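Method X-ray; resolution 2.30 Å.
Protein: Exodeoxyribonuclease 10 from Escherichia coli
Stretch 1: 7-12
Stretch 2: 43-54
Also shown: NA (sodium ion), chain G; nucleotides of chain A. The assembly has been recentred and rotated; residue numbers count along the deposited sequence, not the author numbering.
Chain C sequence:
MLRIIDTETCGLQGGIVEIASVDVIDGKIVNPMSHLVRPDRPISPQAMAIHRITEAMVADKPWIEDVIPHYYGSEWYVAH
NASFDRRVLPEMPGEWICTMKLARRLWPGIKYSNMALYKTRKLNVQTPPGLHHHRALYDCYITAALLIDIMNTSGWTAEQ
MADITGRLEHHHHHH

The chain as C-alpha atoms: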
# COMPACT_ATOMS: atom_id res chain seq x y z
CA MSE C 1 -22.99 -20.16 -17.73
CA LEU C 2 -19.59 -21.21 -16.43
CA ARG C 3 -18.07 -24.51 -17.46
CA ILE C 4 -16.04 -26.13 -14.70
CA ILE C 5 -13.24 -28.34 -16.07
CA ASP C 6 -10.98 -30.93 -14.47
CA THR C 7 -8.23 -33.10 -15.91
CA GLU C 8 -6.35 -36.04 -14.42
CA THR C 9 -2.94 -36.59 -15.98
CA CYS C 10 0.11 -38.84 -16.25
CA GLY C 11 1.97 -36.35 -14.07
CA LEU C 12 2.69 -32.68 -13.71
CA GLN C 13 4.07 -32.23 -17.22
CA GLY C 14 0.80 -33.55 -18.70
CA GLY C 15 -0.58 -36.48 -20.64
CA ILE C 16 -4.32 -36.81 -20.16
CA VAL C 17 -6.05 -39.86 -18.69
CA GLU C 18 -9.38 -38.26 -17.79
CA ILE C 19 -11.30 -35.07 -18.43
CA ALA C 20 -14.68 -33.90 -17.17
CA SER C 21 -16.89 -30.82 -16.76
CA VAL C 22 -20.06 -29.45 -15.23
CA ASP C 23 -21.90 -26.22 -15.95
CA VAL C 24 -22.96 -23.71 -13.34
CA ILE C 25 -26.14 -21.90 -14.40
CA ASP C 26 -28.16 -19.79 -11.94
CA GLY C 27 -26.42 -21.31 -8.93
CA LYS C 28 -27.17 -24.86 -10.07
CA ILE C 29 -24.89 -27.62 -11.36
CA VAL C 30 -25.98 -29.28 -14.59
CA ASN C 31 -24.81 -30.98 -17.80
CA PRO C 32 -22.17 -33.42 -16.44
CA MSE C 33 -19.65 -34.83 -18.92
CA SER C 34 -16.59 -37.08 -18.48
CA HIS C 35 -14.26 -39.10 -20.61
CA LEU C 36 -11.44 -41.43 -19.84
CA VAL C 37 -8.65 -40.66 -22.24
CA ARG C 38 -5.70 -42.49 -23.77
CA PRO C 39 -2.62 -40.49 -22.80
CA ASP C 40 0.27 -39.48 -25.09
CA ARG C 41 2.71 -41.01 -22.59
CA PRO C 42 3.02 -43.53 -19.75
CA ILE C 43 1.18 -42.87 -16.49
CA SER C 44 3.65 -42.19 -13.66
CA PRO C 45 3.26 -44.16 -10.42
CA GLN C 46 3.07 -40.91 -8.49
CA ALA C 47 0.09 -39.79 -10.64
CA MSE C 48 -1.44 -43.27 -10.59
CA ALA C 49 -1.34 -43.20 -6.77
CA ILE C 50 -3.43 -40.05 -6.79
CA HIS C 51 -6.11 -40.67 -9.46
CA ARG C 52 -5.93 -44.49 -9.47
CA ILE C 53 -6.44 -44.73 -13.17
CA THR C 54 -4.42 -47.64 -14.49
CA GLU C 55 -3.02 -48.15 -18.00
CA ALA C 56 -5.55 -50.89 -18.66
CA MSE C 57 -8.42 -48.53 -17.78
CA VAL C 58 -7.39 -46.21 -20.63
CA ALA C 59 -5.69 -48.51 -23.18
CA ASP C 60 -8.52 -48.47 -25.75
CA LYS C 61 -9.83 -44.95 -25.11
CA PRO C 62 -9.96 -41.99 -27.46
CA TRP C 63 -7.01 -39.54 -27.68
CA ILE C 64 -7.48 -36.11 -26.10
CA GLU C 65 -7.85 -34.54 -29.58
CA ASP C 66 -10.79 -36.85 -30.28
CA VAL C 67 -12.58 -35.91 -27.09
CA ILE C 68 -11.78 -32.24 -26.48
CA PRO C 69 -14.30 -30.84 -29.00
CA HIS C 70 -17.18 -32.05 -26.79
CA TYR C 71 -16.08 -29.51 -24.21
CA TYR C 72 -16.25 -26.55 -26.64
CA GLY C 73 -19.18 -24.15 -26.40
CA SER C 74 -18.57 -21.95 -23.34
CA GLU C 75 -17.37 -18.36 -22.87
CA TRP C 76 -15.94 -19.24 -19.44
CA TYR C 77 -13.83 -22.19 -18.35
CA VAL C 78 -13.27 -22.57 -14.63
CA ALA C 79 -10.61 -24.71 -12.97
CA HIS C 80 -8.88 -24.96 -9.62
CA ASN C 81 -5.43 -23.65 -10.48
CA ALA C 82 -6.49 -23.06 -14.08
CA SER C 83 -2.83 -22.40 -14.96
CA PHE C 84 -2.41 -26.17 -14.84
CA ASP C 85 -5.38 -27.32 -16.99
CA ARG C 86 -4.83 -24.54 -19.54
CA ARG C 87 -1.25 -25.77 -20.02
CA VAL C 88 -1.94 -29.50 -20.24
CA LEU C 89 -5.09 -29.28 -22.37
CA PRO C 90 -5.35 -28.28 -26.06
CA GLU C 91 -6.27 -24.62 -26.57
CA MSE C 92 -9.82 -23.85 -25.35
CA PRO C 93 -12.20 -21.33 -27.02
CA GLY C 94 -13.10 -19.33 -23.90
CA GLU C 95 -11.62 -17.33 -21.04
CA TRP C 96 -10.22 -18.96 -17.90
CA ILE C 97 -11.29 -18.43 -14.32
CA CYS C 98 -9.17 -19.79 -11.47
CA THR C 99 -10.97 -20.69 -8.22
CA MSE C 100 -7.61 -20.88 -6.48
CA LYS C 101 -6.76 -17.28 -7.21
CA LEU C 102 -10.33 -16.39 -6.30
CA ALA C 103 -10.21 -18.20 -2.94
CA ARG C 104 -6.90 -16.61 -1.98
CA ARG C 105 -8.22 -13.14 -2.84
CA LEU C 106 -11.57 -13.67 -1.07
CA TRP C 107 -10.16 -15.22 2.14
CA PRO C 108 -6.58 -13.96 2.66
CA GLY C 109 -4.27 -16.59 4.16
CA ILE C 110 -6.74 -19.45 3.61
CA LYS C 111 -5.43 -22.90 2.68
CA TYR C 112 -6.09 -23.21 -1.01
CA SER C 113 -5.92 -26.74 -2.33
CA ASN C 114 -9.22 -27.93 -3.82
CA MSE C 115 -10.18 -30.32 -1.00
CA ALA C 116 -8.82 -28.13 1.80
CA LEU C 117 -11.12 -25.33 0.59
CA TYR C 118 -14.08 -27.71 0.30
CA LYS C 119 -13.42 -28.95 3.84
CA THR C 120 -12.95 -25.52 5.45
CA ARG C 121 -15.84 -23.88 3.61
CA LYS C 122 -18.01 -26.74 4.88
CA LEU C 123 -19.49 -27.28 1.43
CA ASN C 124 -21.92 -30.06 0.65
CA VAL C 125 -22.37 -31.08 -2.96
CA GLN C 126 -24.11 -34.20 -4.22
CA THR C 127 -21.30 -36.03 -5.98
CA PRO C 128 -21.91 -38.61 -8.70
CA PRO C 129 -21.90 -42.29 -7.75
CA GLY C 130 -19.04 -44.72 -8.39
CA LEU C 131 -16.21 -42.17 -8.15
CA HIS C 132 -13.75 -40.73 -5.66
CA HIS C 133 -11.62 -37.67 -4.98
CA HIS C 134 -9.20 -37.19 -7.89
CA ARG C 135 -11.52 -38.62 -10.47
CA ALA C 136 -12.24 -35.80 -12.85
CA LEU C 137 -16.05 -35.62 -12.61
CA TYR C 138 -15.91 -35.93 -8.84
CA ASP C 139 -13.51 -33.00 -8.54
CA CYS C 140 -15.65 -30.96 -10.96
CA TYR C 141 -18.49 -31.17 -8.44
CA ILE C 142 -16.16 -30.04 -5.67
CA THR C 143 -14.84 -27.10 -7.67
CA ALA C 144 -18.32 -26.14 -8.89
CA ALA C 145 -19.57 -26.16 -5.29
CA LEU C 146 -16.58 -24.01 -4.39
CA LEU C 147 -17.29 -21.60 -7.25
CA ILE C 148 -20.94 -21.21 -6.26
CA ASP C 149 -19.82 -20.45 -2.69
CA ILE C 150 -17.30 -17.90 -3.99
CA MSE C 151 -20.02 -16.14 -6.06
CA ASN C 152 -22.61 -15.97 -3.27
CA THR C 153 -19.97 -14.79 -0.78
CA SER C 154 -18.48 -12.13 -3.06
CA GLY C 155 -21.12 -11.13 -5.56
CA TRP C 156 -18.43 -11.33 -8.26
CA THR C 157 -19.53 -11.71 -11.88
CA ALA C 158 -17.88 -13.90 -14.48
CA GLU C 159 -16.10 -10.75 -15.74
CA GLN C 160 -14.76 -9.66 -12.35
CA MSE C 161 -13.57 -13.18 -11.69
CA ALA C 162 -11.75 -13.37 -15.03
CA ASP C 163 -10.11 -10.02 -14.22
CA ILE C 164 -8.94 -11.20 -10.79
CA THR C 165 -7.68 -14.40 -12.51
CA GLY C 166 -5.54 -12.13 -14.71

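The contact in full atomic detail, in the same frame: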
# COMPACT_ATOMS: atom_id res chain seq x y z
N THR C 7 -9.06 -32.22 -15.11
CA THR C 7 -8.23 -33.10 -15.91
C THR C 7 -7.35 -33.92 -14.95
O THR C 7 -6.64 -33.36 -14.15
CB THR C 7 -7.29 -32.25 -16.81
OG1 THR C 7 -8.07 -31.54 -17.79
CG2 THR C 7 -6.31 -33.11 -17.52
N GLU C 8 -7.38 -35.23 -15.05
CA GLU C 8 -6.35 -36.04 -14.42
C GLU C 8 -5.34 -36.47 -15.47
O GLU C 8 -5.69 -36.69 -16.62
CB GLU C 8 -6.96 -37.27 -13.72
CG GLU C 8 -8.13 -36.96 -12.77
CD GLU C 8 -7.74 -36.04 -11.62
OE1 GLU C 8 -6.63 -36.17 -11.05
OE2 GLU C 8 -8.57 -35.17 -11.26
N THR C 9 -4.07 -36.58 -15.06
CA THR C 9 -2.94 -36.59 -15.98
C THR C 9 -1.93 -37.68 -15.61
O THR C 9 -2.00 -38.29 -14.55
CB THR C 9 -2.20 -35.23 -15.99
OG1 THR C 9 -1.81 -34.89 -14.66
CG2 THR C 9 -3.10 -34.11 -16.56
N CYS C 10 -0.98 -37.92 -16.51
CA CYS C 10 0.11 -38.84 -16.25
C CYS C 10 1.13 -38.29 -15.27
O CYS C 10 2.04 -38.98 -14.86
CB CYS C 10 0.81 -39.19 -17.57
SG CYS C 10 -0.27 -40.00 -18.74
N GLY C 11 0.97 -37.03 -14.89
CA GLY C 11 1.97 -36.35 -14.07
C GLY C 11 1.87 -34.87 -14.32
O GLY C 11 0.93 -34.41 -14.96
N LEU C 12 2.82 -34.12 -13.79
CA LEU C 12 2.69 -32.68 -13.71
C LEU C 12 3.09 -31.99 -15.00
O LEU C 12 2.73 -30.83 -15.22
CB LEU C 12 3.51 -32.14 -12.54
CG LEU C 12 2.89 -32.41 -11.17
CD1 LEU C 12 3.77 -31.83 -10.05
CD2 LEU C 12 1.47 -31.85 -11.11
N ILE C 43 1.63 -43.42 -17.76
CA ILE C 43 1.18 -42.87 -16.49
C ILE C 43 2.24 -43.12 -15.41
O ILE C 43 2.61 -44.27 -15.15
CB ILE C 43 -0.13 -43.54 -16.04
CG1 ILE C 43 -1.21 -43.38 -17.11
CG2 ILE C 43 -0.58 -43.02 -14.68
CD1 ILE C 43 -2.33 -44.38 -16.96
N SER C 44 2.67 -42.06 -14.74
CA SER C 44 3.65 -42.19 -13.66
C SER C 44 3.02 -42.78 -12.40
O SER C 44 1.86 -42.53 -12.11
CB SER C 44 4.27 -40.83 -13.34
OG SER C 44 3.39 -40.02 -12.58
N PRO C 45 3.81 -43.53 -11.63
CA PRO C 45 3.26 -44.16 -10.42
C PRO C 45 2.82 -43.14 -9.38
O PRO C 45 1.90 -43.41 -8.60
CB PRO C 45 4.44 -45.00 -9.88
CG PRO C 45 5.65 -44.59 -10.70
CD PRO C 45 5.13 -44.08 -11.99
N GLN C 46 3.46 -41.98 -9.36
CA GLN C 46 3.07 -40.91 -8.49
C GLN C 46 1.67 -40.39 -8.86
O GLN C 46 0.81 -40.22 -8.00
CB GLN C 46 4.12 -39.79 -8.53
CG GLN C 46 3.99 -38.73 -7.45
CD GLN C 46 5.25 -37.83 -7.32
OE1 GLN C 46 5.65 -37.14 -8.28
NE2 GLN C 46 5.87 -37.84 -6.14
N ALA C 47 1.42 -40.19 -10.15
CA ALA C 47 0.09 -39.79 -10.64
C ALA C 47 -0.93 -40.92 -10.44
O ALA C 47 -2.07 -40.69 -10.02
CB ALA C 47 0.17 -39.38 -12.14
N MSE C 48 -0.53 -42.14 -10.74
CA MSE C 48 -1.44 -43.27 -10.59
C MSE C 48 -1.86 -43.49 -9.12
O MSE C 48 -2.95 -44.03 -8.86
CB MSE C 48 -0.87 -44.54 -11.19
CG MSE C 48 -1.93 -45.62 -11.39
SE MSE C 48 -1.23 -47.28 -12.14
CE MSE C 48 0.64 -47.17 -11.51
N ALA C 49 -1.03 -43.03 -8.18
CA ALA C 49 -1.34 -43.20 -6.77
C ALA C 49 -2.38 -42.20 -6.32
O ALA C 49 -3.07 -42.40 -5.31
CB ALA C 49 -0.07 -43.05 -5.92
N ILE C 50 -2.45 -41.09 -7.05
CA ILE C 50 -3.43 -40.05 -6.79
C ILE C 50 -4.79 -40.36 -7.44
O ILE C 50 -5.80 -40.39 -6.75
CB ILE C 50 -2.90 -38.66 -7.24
CG1 ILE C 50 -1.67 -38.26 -6.41
CG2 ILE C 50 -3.99 -37.62 -7.12
CD1 ILE C 50 -0.88 -37.08 -6.97
N HIS C 51 -4.83 -40.54 -8.77
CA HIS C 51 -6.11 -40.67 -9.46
C HIS C 51 -6.57 -42.12 -9.63
O HIS C 51 -7.75 -42.38 -9.87
CB HIS C 51 -6.12 -39.94 -10.80
CG HIS C 51 -5.03 -40.36 -11.73
ND1 HIS C 51 -4.72 -41.68 -11.95
CD2 HIS C 51 -4.12 -39.64 -12.42
CE1 HIS C 51 -3.71 -41.76 -12.80
NE2 HIS C 51 -3.35 -40.53 -13.12
N ARG C 52 -5.64 -43.06 -9.46
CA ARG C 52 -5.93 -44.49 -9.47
C ARG C 52 -6.58 -44.90 -10.77
O ARG C 52 -7.52 -45.71 -10.80
CB ARG C 52 -6.79 -44.88 -8.27
CG ARG C 52 -6.03 -44.91 -6.96
CD ARG C 52 -6.97 -45.18 -5.81
NE ARG C 52 -7.54 -43.95 -5.29
CZ ARG C 52 -8.63 -43.90 -4.53
NH1 ARG C 52 -9.31 -45.01 -4.26
NH2 ARG C 52 -9.07 -42.73 -4.08
N ILE C 53 -6.11 -44.29 -11.85
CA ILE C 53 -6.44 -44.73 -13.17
C ILE C 53 -5.25 -45.48 -13.72
O ILE C 53 -4.15 -44.95 -13.78
CB ILE C 53 -6.77 -43.52 -14.09
CG1 ILE C 53 -7.97 -42.75 -13.51
CG2 ILE C 53 -7.05 -44.01 -15.53
CD1 ILE C 53 -8.14 -41.33 -14.02
N THR C 54 -5.48 -46.75 -14.07
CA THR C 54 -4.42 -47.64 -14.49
C THR C 54 -4.30 -47.56 -16.00
O THR C 54 -5.16 -47.01 -16.66
CB THR C 54 -4.78 -49.09 -14.12
OG1 THR C 54 -5.92 -49.49 -14.88
CG2 THR C 54 -5.09 -49.22 -12.61
NA NA G . -8.54 -33.43 -9.83
P DG A 17 -5.21 -32.01 -9.46
OP1 DG A 17 -6.53 -32.31 -10.05
OP2 DG A 17 -5.06 -32.08 -7.99
O5' DG A 17 -4.09 -32.92 -10.13
C5' DG A 17 -4.07 -33.06 -11.53
C4' DG A 17 -3.17 -34.19 -11.97
O4' DG A 17 -1.81 -33.79 -11.75
C3' DG A 17 -3.32 -35.52 -11.24
O3' DG A 17 -4.33 -36.28 -11.90
C2' DG A 17 -1.95 -36.16 -11.43
C1' DG A 17 -1.04 -34.93 -11.45
N9 DG A 17 -0.45 -34.65 -10.16
C8 DG A 17 -1.02 -33.90 -9.15
N7 DG A 17 -0.26 -33.81 -8.10
C5 DG A 17 0.87 -34.54 -8.45
C6 DG A 17 2.04 -34.77 -7.71
O6 DG A 17 2.29 -34.36 -6.57
N1 DG A 17 2.95 -35.57 -8.41
C2 DG A 17 2.74 -36.06 -9.70
N2 DG A 17 3.73 -36.82 -10.23
N3 DG A 17 1.64 -35.84 -10.40
C4 DG A 17 0.76 -35.08 -9.71
P DA A 16 -4.20 -28.54 -5.37
OP1 DA A 16 -5.67 -28.55 -5.34
OP2 DA A 16 -3.37 -29.47 -4.54
O5' DA A 16 -3.75 -28.70 -6.90
C5' DA A 16 -4.40 -27.98 -7.93
C4' DA A 16 -3.87 -28.40 -9.29
O4' DA A 16 -2.58 -27.76 -9.51
C3' DA A 16 -3.61 -29.90 -9.44
O3' DA A 16 -4.78 -30.57 -9.97
C2' DA A 16 -2.43 -29.95 -10.42
C1' DA A 16 -1.67 -28.67 -10.07
N9 DA A 16 -0.61 -28.93 -9.12
C8 DA A 16 -0.70 -29.58 -7.94
N7 DA A 16 0.45 -29.75 -7.34
C5 DA A 16 1.35 -29.16 -8.20
C6 DA A 16 2.74 -29.02 -8.14
N6 DA A 16 3.48 -29.47 -7.13
N1 DA A 16 3.34 -28.42 -9.18
C2 DA A 16 2.58 -27.99 -10.21
N3 DA A 16 1.26 -28.07 -10.38
C4 DA A 16 0.71 -28.67 -9.31
O HOH W 1 -6.77 -34.90 -8.62

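Strand 7-9 and the loop that follows it lie against helix 45-51 and its flanking residues; the strand and helix axes run at 140° and approach to 9.0 Å, and the nearest CA pairs are Glu8 with His51, Cys10 with Ile43 and Gly11 with Ala47. The contact is small, 323 Å² summed over both sides, and much of its bonding falls on backbone carbonyls of stretch 1. Thr7 makes no contact with stretch 2; its carbonyl side faces the nucleotide, with O 3.7 Å from DG17 C5'. Glu8 points its CA-to-CB bond toward the helix end, where CB rests 4.2 Å from Ile53 CD1 and OE1 lies 3.8 Å from His51 CB. Its carboxylate is otherwise engaged: OE2 binds the sodium ion NA at 2.2 Å, while OE1 accepts a very short hydrogen bond from DG17 O3' (2.5 Å) and another from a water that also coordinates the ion. As the name exodeoxyribonuclease suggests, this corner of the contact handles the end of a DNA strand. The CA-to-CB bond of Thr9 points away from stretch 2, and OG1 donates to Gly11 O (2.8 Å), bracing the turn. Its backbone serves both partners: N donates to DG17 O3' (3.2 Å), and O accepts from His51 NE2 (3.0 Å). The His51 ring presents its edge to both Thr9 O and DG17 O3'. Since NE2 is a donor, ND1 is free to accept from Ile53 N (3.0 Å), which ties the ring to the backbone just beyond the helix. Cys10 gives the largest buried area of stretch 1. Its SG packs 3.9 Å from Ile43 CG1, an apolar pairing, while its carbonyl O receives two hydrogen bonds at the start of the helix, from Ser44 N (3.1 Å) and Ser44 OG (2.8 Å). The same OG accepts from Ala47 N (3.1 Å), so one hydroxyl both caps the helix and fastens it to the loop. Ala47 fills the space between these bonds, its CB 3.4 Å from Thr9 O and 3.3 Å from Cys10 O. Gly11 follows closely, with N 3.7 Å from Ala47 CB. Its phi/psi of 155/-171 would jam a CB against the preceding carbonyl O, which by itself calls for glycine; its CA also lies 3.7 Å from DG17 N3. Leu12 makes no contact with stretch 2 and meets DNA instead, CD2 3.5 Å from DG17 N9 and CD1 3.5 Å from DA16 N1. From the helix, Gln46 OE1 accepts from DG17 N2 (2.8 Å), so both stretches hold the same nucleotide.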